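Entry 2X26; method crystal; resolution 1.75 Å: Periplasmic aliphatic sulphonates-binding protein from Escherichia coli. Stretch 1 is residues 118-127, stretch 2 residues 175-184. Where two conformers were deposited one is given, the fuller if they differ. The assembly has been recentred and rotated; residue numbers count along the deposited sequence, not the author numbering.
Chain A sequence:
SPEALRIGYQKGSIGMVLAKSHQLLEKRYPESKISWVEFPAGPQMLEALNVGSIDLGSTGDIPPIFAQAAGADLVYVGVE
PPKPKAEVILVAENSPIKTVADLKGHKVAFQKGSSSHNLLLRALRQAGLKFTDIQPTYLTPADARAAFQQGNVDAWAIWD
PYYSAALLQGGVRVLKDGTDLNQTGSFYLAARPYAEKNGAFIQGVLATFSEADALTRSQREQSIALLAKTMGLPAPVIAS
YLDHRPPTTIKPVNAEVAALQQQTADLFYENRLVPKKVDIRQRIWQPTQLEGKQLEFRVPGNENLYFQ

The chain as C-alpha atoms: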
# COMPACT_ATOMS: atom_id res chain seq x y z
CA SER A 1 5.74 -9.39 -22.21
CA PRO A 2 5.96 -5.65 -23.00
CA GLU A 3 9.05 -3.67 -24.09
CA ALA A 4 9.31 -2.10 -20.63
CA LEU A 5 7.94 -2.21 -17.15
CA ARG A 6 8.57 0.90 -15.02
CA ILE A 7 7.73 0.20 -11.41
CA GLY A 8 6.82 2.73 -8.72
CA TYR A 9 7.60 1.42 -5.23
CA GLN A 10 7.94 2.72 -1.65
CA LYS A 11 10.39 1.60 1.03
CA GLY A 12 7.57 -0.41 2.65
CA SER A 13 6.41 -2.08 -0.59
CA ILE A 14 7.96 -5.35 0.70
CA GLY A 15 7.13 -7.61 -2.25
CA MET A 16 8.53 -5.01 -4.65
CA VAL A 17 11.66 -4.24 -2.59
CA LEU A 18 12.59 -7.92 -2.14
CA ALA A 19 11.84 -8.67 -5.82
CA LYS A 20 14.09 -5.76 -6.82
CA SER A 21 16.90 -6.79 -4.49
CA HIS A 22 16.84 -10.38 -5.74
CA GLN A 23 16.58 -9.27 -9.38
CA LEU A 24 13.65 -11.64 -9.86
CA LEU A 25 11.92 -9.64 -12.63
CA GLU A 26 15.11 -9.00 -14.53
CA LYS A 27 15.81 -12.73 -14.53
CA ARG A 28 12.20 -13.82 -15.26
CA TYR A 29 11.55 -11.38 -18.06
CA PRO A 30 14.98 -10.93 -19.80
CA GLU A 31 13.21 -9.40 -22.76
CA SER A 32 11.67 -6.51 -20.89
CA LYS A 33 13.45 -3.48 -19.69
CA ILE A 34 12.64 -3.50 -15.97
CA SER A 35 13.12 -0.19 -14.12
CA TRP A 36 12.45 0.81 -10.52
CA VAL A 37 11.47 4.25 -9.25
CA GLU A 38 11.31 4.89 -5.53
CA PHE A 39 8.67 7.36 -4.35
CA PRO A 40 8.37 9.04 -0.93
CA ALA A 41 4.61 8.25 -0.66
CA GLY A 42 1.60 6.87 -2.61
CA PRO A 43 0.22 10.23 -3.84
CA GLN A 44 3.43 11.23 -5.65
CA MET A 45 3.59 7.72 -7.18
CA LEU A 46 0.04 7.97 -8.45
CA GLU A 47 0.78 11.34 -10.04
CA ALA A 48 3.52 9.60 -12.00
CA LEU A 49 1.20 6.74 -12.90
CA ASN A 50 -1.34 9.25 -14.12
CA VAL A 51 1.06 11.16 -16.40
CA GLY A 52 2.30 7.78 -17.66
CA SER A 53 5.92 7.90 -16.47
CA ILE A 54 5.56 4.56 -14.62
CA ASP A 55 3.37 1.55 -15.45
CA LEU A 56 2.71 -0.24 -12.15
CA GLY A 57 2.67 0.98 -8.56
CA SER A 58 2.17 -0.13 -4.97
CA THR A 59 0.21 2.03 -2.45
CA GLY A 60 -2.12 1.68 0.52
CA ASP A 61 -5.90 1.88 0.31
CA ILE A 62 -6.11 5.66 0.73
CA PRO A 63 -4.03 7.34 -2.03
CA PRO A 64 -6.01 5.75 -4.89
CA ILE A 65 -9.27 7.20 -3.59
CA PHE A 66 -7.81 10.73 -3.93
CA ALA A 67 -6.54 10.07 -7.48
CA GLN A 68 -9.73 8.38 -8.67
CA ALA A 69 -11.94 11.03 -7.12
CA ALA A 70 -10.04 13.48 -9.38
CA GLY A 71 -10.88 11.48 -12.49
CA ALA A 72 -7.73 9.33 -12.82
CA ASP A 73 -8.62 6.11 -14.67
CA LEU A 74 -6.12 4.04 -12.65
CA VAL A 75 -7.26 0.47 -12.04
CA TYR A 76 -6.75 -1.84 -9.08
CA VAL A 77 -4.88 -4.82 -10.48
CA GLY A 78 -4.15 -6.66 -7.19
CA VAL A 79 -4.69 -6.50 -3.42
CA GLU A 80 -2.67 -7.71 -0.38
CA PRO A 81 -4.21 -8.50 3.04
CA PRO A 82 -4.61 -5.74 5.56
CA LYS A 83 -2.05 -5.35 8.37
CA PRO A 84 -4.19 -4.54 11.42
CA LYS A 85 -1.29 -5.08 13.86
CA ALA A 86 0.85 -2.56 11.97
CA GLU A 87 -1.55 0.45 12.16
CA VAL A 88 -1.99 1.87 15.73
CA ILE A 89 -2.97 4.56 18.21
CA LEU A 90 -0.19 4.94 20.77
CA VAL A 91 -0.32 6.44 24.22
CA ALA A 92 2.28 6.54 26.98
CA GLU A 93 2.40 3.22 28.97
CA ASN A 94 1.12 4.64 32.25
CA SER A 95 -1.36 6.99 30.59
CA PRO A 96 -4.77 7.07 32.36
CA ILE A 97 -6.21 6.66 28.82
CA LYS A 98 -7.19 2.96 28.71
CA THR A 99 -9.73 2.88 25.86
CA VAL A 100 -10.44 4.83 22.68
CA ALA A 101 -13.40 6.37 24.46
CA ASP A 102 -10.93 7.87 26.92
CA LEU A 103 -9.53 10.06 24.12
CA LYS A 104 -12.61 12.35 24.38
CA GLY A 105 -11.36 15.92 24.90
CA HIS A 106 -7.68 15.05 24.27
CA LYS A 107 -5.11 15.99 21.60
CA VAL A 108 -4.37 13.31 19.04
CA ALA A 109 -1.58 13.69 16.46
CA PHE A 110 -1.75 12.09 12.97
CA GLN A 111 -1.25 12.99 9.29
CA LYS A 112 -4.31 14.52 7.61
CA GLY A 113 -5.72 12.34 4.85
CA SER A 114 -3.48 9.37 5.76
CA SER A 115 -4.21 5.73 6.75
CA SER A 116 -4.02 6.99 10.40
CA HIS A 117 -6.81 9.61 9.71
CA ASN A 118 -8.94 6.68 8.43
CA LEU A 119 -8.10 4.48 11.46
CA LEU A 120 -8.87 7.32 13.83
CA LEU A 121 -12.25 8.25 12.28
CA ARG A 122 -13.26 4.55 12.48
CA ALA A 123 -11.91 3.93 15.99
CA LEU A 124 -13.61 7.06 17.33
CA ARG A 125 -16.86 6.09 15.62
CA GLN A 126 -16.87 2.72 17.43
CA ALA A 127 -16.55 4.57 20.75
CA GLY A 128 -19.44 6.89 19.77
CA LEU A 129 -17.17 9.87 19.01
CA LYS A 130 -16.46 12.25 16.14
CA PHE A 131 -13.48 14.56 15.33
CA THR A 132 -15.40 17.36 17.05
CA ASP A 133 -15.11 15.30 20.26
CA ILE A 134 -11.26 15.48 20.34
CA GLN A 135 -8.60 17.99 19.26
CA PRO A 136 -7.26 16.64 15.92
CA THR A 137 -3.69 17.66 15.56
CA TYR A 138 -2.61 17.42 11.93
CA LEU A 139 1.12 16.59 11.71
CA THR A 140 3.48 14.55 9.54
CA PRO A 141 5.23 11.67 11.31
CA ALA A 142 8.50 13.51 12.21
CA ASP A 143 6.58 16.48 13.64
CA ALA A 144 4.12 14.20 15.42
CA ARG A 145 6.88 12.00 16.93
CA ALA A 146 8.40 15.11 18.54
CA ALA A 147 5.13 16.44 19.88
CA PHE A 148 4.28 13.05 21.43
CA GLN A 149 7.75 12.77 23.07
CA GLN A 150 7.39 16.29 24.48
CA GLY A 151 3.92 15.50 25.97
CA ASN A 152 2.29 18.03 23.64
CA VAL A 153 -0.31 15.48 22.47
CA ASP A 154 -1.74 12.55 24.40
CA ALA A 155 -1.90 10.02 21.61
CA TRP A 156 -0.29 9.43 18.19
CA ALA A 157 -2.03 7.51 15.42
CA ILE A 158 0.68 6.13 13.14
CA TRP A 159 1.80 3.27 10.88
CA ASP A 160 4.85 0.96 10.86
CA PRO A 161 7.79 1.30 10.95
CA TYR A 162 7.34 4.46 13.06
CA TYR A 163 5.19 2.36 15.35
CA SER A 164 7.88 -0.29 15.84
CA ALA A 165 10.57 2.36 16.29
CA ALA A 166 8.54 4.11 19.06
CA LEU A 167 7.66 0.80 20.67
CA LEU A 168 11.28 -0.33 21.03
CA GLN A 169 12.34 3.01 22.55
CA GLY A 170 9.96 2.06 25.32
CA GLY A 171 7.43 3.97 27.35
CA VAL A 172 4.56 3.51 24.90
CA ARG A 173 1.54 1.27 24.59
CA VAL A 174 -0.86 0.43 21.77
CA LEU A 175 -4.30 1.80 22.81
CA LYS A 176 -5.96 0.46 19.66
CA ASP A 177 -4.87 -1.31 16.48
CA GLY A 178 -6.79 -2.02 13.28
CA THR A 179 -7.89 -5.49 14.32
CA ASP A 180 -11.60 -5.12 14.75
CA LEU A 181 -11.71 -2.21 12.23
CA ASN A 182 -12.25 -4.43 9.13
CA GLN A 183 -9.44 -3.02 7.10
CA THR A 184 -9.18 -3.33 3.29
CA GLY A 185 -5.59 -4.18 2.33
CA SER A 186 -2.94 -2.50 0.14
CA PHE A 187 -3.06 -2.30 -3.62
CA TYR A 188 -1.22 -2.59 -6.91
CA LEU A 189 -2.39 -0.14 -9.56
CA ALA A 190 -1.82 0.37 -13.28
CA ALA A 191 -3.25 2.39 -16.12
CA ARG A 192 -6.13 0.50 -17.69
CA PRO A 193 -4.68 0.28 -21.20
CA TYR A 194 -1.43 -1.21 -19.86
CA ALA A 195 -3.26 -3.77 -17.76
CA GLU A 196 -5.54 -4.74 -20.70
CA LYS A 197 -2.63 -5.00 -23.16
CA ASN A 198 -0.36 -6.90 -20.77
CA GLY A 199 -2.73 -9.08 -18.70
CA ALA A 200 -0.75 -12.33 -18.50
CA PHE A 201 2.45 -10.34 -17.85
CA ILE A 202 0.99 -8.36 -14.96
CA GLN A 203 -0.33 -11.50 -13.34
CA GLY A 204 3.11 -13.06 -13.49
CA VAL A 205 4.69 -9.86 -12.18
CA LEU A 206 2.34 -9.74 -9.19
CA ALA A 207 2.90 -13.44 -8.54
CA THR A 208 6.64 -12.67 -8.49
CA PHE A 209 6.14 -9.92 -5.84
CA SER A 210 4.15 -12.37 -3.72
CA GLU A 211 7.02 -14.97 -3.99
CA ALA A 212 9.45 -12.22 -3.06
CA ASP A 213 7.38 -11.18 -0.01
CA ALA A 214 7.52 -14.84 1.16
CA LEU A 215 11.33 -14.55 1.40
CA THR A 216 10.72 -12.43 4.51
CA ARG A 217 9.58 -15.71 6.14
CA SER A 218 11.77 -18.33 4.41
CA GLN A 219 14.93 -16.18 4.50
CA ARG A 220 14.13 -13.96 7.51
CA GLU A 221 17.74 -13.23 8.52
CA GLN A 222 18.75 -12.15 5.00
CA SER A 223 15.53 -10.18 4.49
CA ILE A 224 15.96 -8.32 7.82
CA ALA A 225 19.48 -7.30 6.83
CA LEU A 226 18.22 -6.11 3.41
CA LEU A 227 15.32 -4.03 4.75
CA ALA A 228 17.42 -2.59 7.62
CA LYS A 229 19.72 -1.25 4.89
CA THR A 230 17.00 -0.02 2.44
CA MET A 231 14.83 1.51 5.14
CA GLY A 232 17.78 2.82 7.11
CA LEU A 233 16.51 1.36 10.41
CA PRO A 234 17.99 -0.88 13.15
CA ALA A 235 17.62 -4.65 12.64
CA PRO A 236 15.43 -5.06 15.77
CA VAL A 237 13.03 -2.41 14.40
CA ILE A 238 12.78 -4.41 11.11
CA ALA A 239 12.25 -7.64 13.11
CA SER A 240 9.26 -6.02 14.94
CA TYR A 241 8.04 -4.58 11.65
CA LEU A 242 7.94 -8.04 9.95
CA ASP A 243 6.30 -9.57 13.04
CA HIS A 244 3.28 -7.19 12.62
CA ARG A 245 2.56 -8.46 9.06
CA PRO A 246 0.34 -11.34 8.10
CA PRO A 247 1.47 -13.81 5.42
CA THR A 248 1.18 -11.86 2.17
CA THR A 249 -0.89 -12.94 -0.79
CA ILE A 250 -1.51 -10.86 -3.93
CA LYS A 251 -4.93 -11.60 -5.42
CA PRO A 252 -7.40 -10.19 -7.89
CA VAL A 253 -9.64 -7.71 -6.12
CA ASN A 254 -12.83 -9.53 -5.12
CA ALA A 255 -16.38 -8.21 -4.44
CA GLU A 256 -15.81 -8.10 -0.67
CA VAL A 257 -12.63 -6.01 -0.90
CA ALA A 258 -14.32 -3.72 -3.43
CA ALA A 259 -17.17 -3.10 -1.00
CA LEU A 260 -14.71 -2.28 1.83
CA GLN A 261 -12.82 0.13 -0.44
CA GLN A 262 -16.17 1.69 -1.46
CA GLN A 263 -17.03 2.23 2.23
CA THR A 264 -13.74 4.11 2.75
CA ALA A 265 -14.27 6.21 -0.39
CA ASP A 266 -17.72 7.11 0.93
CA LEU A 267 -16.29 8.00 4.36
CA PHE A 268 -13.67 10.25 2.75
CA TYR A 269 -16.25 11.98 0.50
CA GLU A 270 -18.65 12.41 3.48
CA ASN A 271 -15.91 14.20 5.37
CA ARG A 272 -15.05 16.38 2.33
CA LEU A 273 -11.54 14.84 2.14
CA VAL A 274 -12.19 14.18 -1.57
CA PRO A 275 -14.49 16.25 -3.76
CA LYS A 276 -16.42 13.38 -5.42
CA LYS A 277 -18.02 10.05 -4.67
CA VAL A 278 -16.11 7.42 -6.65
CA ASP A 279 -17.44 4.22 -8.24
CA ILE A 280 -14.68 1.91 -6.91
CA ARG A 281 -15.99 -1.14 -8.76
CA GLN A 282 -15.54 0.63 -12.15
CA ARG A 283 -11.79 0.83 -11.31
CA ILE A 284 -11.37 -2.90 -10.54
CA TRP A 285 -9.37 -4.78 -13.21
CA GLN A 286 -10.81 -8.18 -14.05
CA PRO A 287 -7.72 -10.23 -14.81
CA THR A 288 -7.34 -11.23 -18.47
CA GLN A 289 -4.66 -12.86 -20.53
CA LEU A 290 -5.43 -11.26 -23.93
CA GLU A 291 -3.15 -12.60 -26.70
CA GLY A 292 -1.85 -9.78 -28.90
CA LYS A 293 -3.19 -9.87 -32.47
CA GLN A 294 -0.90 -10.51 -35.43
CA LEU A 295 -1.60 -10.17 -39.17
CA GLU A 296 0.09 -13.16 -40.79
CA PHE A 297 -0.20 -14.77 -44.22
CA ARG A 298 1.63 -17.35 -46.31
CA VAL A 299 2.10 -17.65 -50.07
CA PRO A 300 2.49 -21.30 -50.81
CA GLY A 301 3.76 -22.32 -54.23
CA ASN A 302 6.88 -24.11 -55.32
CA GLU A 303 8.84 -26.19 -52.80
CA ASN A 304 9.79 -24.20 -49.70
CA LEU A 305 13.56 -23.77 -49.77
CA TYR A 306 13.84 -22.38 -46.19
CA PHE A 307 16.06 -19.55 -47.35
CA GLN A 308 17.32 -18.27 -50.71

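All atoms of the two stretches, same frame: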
# COMPACT_ATOMS: atom_id res chain seq x y z
N ASN A 118 -7.86 7.64 8.66
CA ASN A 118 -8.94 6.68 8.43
C ASN A 118 -9.13 5.84 9.70
O ASN A 118 -10.27 5.64 10.17
CB ASN A 118 -8.62 5.80 7.20
CG ASN A 118 -9.66 4.78 6.91
OD1 ASN A 118 -10.83 5.11 6.67
ND2 ASN A 118 -9.25 3.51 6.86
N LEU A 119 -8.02 5.35 10.27
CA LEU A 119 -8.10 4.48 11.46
C LEU A 119 -8.76 5.25 12.57
O LEU A 119 -9.65 4.73 13.24
CB LEU A 119 -6.70 4.05 11.95
CG LEU A 119 -6.69 3.25 13.28
CD1 LEU A 119 -6.69 1.87 12.93
CD2 LEU A 119 -5.45 3.50 14.04
N LEU A 120 -8.37 6.51 12.72
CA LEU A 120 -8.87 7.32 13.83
C LEU A 120 -10.34 7.64 13.70
O LEU A 120 -11.07 7.51 14.70
CB LEU A 120 -8.05 8.60 14.04
CG LEU A 120 -8.45 9.42 15.25
CD1 LEU A 120 -8.25 8.67 16.62
CD2 LEU A 120 -7.68 10.76 15.24
N LEU A 121 -10.79 8.04 12.50
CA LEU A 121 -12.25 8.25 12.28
C LEU A 121 -13.04 6.99 12.65
O LEU A 121 -14.06 7.10 13.33
CB LEU A 121 -12.57 8.57 10.81
CG LEU A 121 -12.29 10.01 10.34
CD1 LEU A 121 -12.48 10.06 8.84
CD2 LEU A 121 -13.28 10.93 11.00
N ARG A 122 -12.56 5.82 12.21
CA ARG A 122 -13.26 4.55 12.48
C ARG A 122 -13.22 4.11 13.93
O ARG A 122 -14.24 3.66 14.47
CB ARG A 122 -12.72 3.45 11.61
CG ARG A 122 -13.10 3.64 10.14
CD ARG A 122 -12.25 2.73 9.33
NE ARG A 122 -12.34 3.11 7.93
CZ ARG A 122 -13.19 2.56 7.07
NH1 ARG A 122 -14.03 1.59 7.45
NH2 ARG A 122 -13.17 3.00 5.82
N ALA A 123 -12.05 4.25 14.57
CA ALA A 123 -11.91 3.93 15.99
C ALA A 123 -12.81 4.82 16.85
O ALA A 123 -13.47 4.34 17.79
CB ALA A 123 -10.44 4.09 16.43
N LEU A 124 -12.79 6.13 16.56
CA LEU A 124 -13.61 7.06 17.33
C LEU A 124 -15.08 6.73 17.15
O LEU A 124 -15.87 6.75 18.13
CB LEU A 124 -13.33 8.51 16.93
CG LEU A 124 -11.95 9.08 17.29
CD1 LEU A 124 -11.86 10.51 16.76
CD2 LEU A 124 -11.80 9.09 18.81
N ARG A 125 -15.46 6.40 15.92
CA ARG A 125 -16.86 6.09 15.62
C ARG A 125 -17.36 4.89 16.43
O ARG A 125 -18.51 4.90 16.92
CB ARG A 125 -17.11 5.84 14.12
CG ARG A 125 -18.59 5.60 13.76
CD ARG A 125 -18.88 5.77 12.25
NE ARG A 125 -18.04 4.87 11.45
CZ ARG A 125 -17.95 4.85 10.12
NH1 ARG A 125 -18.68 5.68 9.37
NH2 ARG A 125 -17.14 3.98 9.54
N GLN A 126 -16.52 3.88 16.58
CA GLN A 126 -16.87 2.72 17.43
C GLN A 126 -17.20 3.14 18.84
O GLN A 126 -18.11 2.57 19.45
CB GLN A 126 -15.72 1.72 17.55
CG GLN A 126 -15.48 0.88 16.38
CD GLN A 126 -14.56 -0.28 16.68
OE1 GLN A 126 -13.57 -0.14 17.44
NE2 GLN A 126 -14.82 -1.41 16.03
N ALA A 127 -16.42 4.11 19.38
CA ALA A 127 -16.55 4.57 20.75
C ALA A 127 -17.59 5.70 20.87
O ALA A 127 -17.75 6.35 21.94
CB ALA A 127 -15.14 5.02 21.27
N LEU A 175 -2.93 1.65 22.30
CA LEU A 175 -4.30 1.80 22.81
C LEU A 175 -5.29 1.04 21.93
O LEU A 175 -6.29 0.49 22.41
CB LEU A 175 -4.67 3.29 22.81
CG LEU A 175 -6.05 3.66 23.35
CD1 LEU A 175 -6.04 3.50 24.81
CD2 LEU A 175 -6.34 5.09 22.93
N LYS A 176 -5.02 1.03 20.63
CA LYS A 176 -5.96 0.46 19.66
C LYS A 176 -5.19 0.13 18.40
O LYS A 176 -4.39 0.92 17.99
CB LYS A 176 -7.05 1.52 19.38
CG LYS A 176 -8.11 1.13 18.37
CD LYS A 176 -8.90 -0.01 18.84
CE LYS A 176 -10.07 -0.19 17.86
NZ LYS A 176 -10.91 -1.31 18.26
N ASP A 177 -5.41 -1.05 17.83
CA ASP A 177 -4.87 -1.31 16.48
C ASP A 177 -6.03 -1.55 15.52
O ASP A 177 -7.20 -1.36 15.89
CB ASP A 177 -3.81 -2.43 16.47
CG ASP A 177 -4.40 -3.81 16.75
OD1 ASP A 177 -5.65 -4.01 16.65
OD2 ASP A 177 -3.62 -4.74 17.06
N GLY A 178 -5.73 -1.97 14.30
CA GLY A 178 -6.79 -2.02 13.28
C GLY A 178 -7.62 -3.28 13.30
O GLY A 178 -8.44 -3.51 12.36
N THR A 179 -7.43 -4.10 14.33
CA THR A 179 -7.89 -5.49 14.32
C THR A 179 -9.38 -5.67 14.11
O THR A 179 -9.82 -6.51 13.31
CB THR A 179 -7.49 -6.24 15.63
OG1 THR A 179 -6.09 -6.52 15.59
CG2 THR A 179 -8.24 -7.56 15.77
N ASP A 180 -10.17 -4.91 14.84
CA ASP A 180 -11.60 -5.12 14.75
C ASP A 180 -12.21 -4.00 13.87
O ASP A 180 -13.42 -3.76 13.88
CB ASP A 180 -12.20 -5.24 16.17
CG ASP A 180 -11.65 -6.47 16.94
OD1 ASP A 180 -11.50 -7.56 16.33
OD2 ASP A 180 -11.39 -6.37 18.16
N LEU A 181 -11.33 -3.33 13.09
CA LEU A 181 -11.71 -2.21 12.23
C LEU A 181 -11.94 -2.56 10.77
O LEU A 181 -12.07 -1.65 9.94
CB LEU A 181 -10.74 -1.01 12.38
CG LEU A 181 -10.67 -0.46 13.81
CD1 LEU A 181 -9.62 0.63 13.93
CD2 LEU A 181 -12.02 0.07 14.28
N ASN A 182 -12.01 -3.88 10.49
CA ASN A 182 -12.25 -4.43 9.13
C ASN A 182 -11.56 -3.62 8.05
O ASN A 182 -12.18 -2.95 7.22
CB ASN A 182 -13.74 -4.64 8.82
CG ASN A 182 -14.37 -5.72 9.66
OD1 ASN A 182 -13.87 -6.06 10.74
ND2 ASN A 182 -15.48 -6.27 9.18
N GLN A 183 -10.24 -3.68 8.08
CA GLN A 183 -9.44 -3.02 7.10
C GLN A 183 -9.44 -3.68 5.70
O GLN A 183 -9.79 -4.83 5.52
CB GLN A 183 -8.05 -2.87 7.68
CG GLN A 183 -8.03 -1.99 8.92
CD GLN A 183 -6.64 -1.64 9.31
OE1 GLN A 183 -5.80 -2.53 9.43
NE2 GLN A 183 -6.35 -0.36 9.50
N THR A 184 -9.02 -2.92 4.69
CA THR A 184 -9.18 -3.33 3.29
C THR A 184 -7.99 -4.08 2.67
O THR A 184 -8.15 -5.10 1.97
CB THR A 184 -9.40 -2.05 2.48
OG1 THR A 184 -10.60 -1.45 2.96
CG2 THR A 184 -9.55 -2.35 0.94

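The contact is a small, mainly apolar packing of one helix face against a strand and the turn that follows it, centred on Leu181 and closed at one end by a single side-chain hydrogen bond. It buries 391 Å², counting both sides, and every touching pair is at least 50 residues apart in sequence.

The periodicity of the helix defines the surface used. Backbone bonds such as Ala123 N to Leu119 O (2.8 Å) and Gln126 N to Arg122 O (3.1 Å) keep residues 118-126 helical, so Leu119, Arg122, Ala123 and Gln126, spaced by three or four positions, share one side. Leu121, Leu124 and Arg125 lie out of reach of the second stretch. In the backbone register, CA of Leu119 lies 6.9 Å from CA of Gly178, and CA of Arg122 lies 6.9 Å from CA of Leu181, an advance of three residues on each side.

Leu181 gives the largest covered area, 92 Å². Its CA-to-CB bond points toward the helix, and chi1 of -60° (m) with chi2 of 175° (t) lays the two methyls against it. CD1 of Leu181 lies 3.3 Å from CD1 of Leu119, a tight apolar contact, and 4.3 Å from CB of Ala123. CD2 of Leu181 is 4.2 Å from the backbone N of Ala123 and 3.5 Å from CD of Gln126. A branched aliphatic side chain suits this position because its two methyls can reach several helix residues at once. Both Leu181 and Leu119 are buried.

Leu119 begins sideways to the second stretch, but chi1 of 174° (t) and an off-rotamer chi2 of 95° bring its end nearer. Besides meeting Leu181, CD1 of Leu119 is 3.9 Å from CA of Gly178 and 4.1 Å from NE2 of Gln183. Glycine fits here for a local reason: an ideal CB on Gly178 would fall 2.6 Å from OE1 of Gln183, a clash within the second stretch itself. Gly178 also opens a type I turn ending at Leu181, closed by Leu181 N to Gly178 O at 3.0 Å. Asp177 braces the start of this turn, its OD1 accepting from Thr179 N at 2.9 Å and from Thr179 OG1 at 2.8 Å.

The side chain of Ala123 is a single methyl, CB, which lies 4.2 Å from CG of Lys176; the lysine's aliphatic portion thus passes over a small residue before its charged end reaches a polar one. With chi1 t, chi2 p, and chi3 and chi4 both t, Lys176 places NZ 3.0 Å from OE1 of Gln126, to which it donates the sole hydrogen bond between the stretches. Gln126 is exposed, and its CA-to-CB bond points toward the second stretch; it can offer a carbonyl oxygen to the ammonium group while NE2 of Gln126 sits 3.5 Å from O of Asp180.

The CA-to-CB bond of Arg122 also points toward the second stretch, with CB of Arg122 4.4 Å from CD2 of Leu181, but its guanidinium is engaged within the helix: NE of Arg122 donates to OD1 of Asn118 at 2.8 Å with a 167° angle.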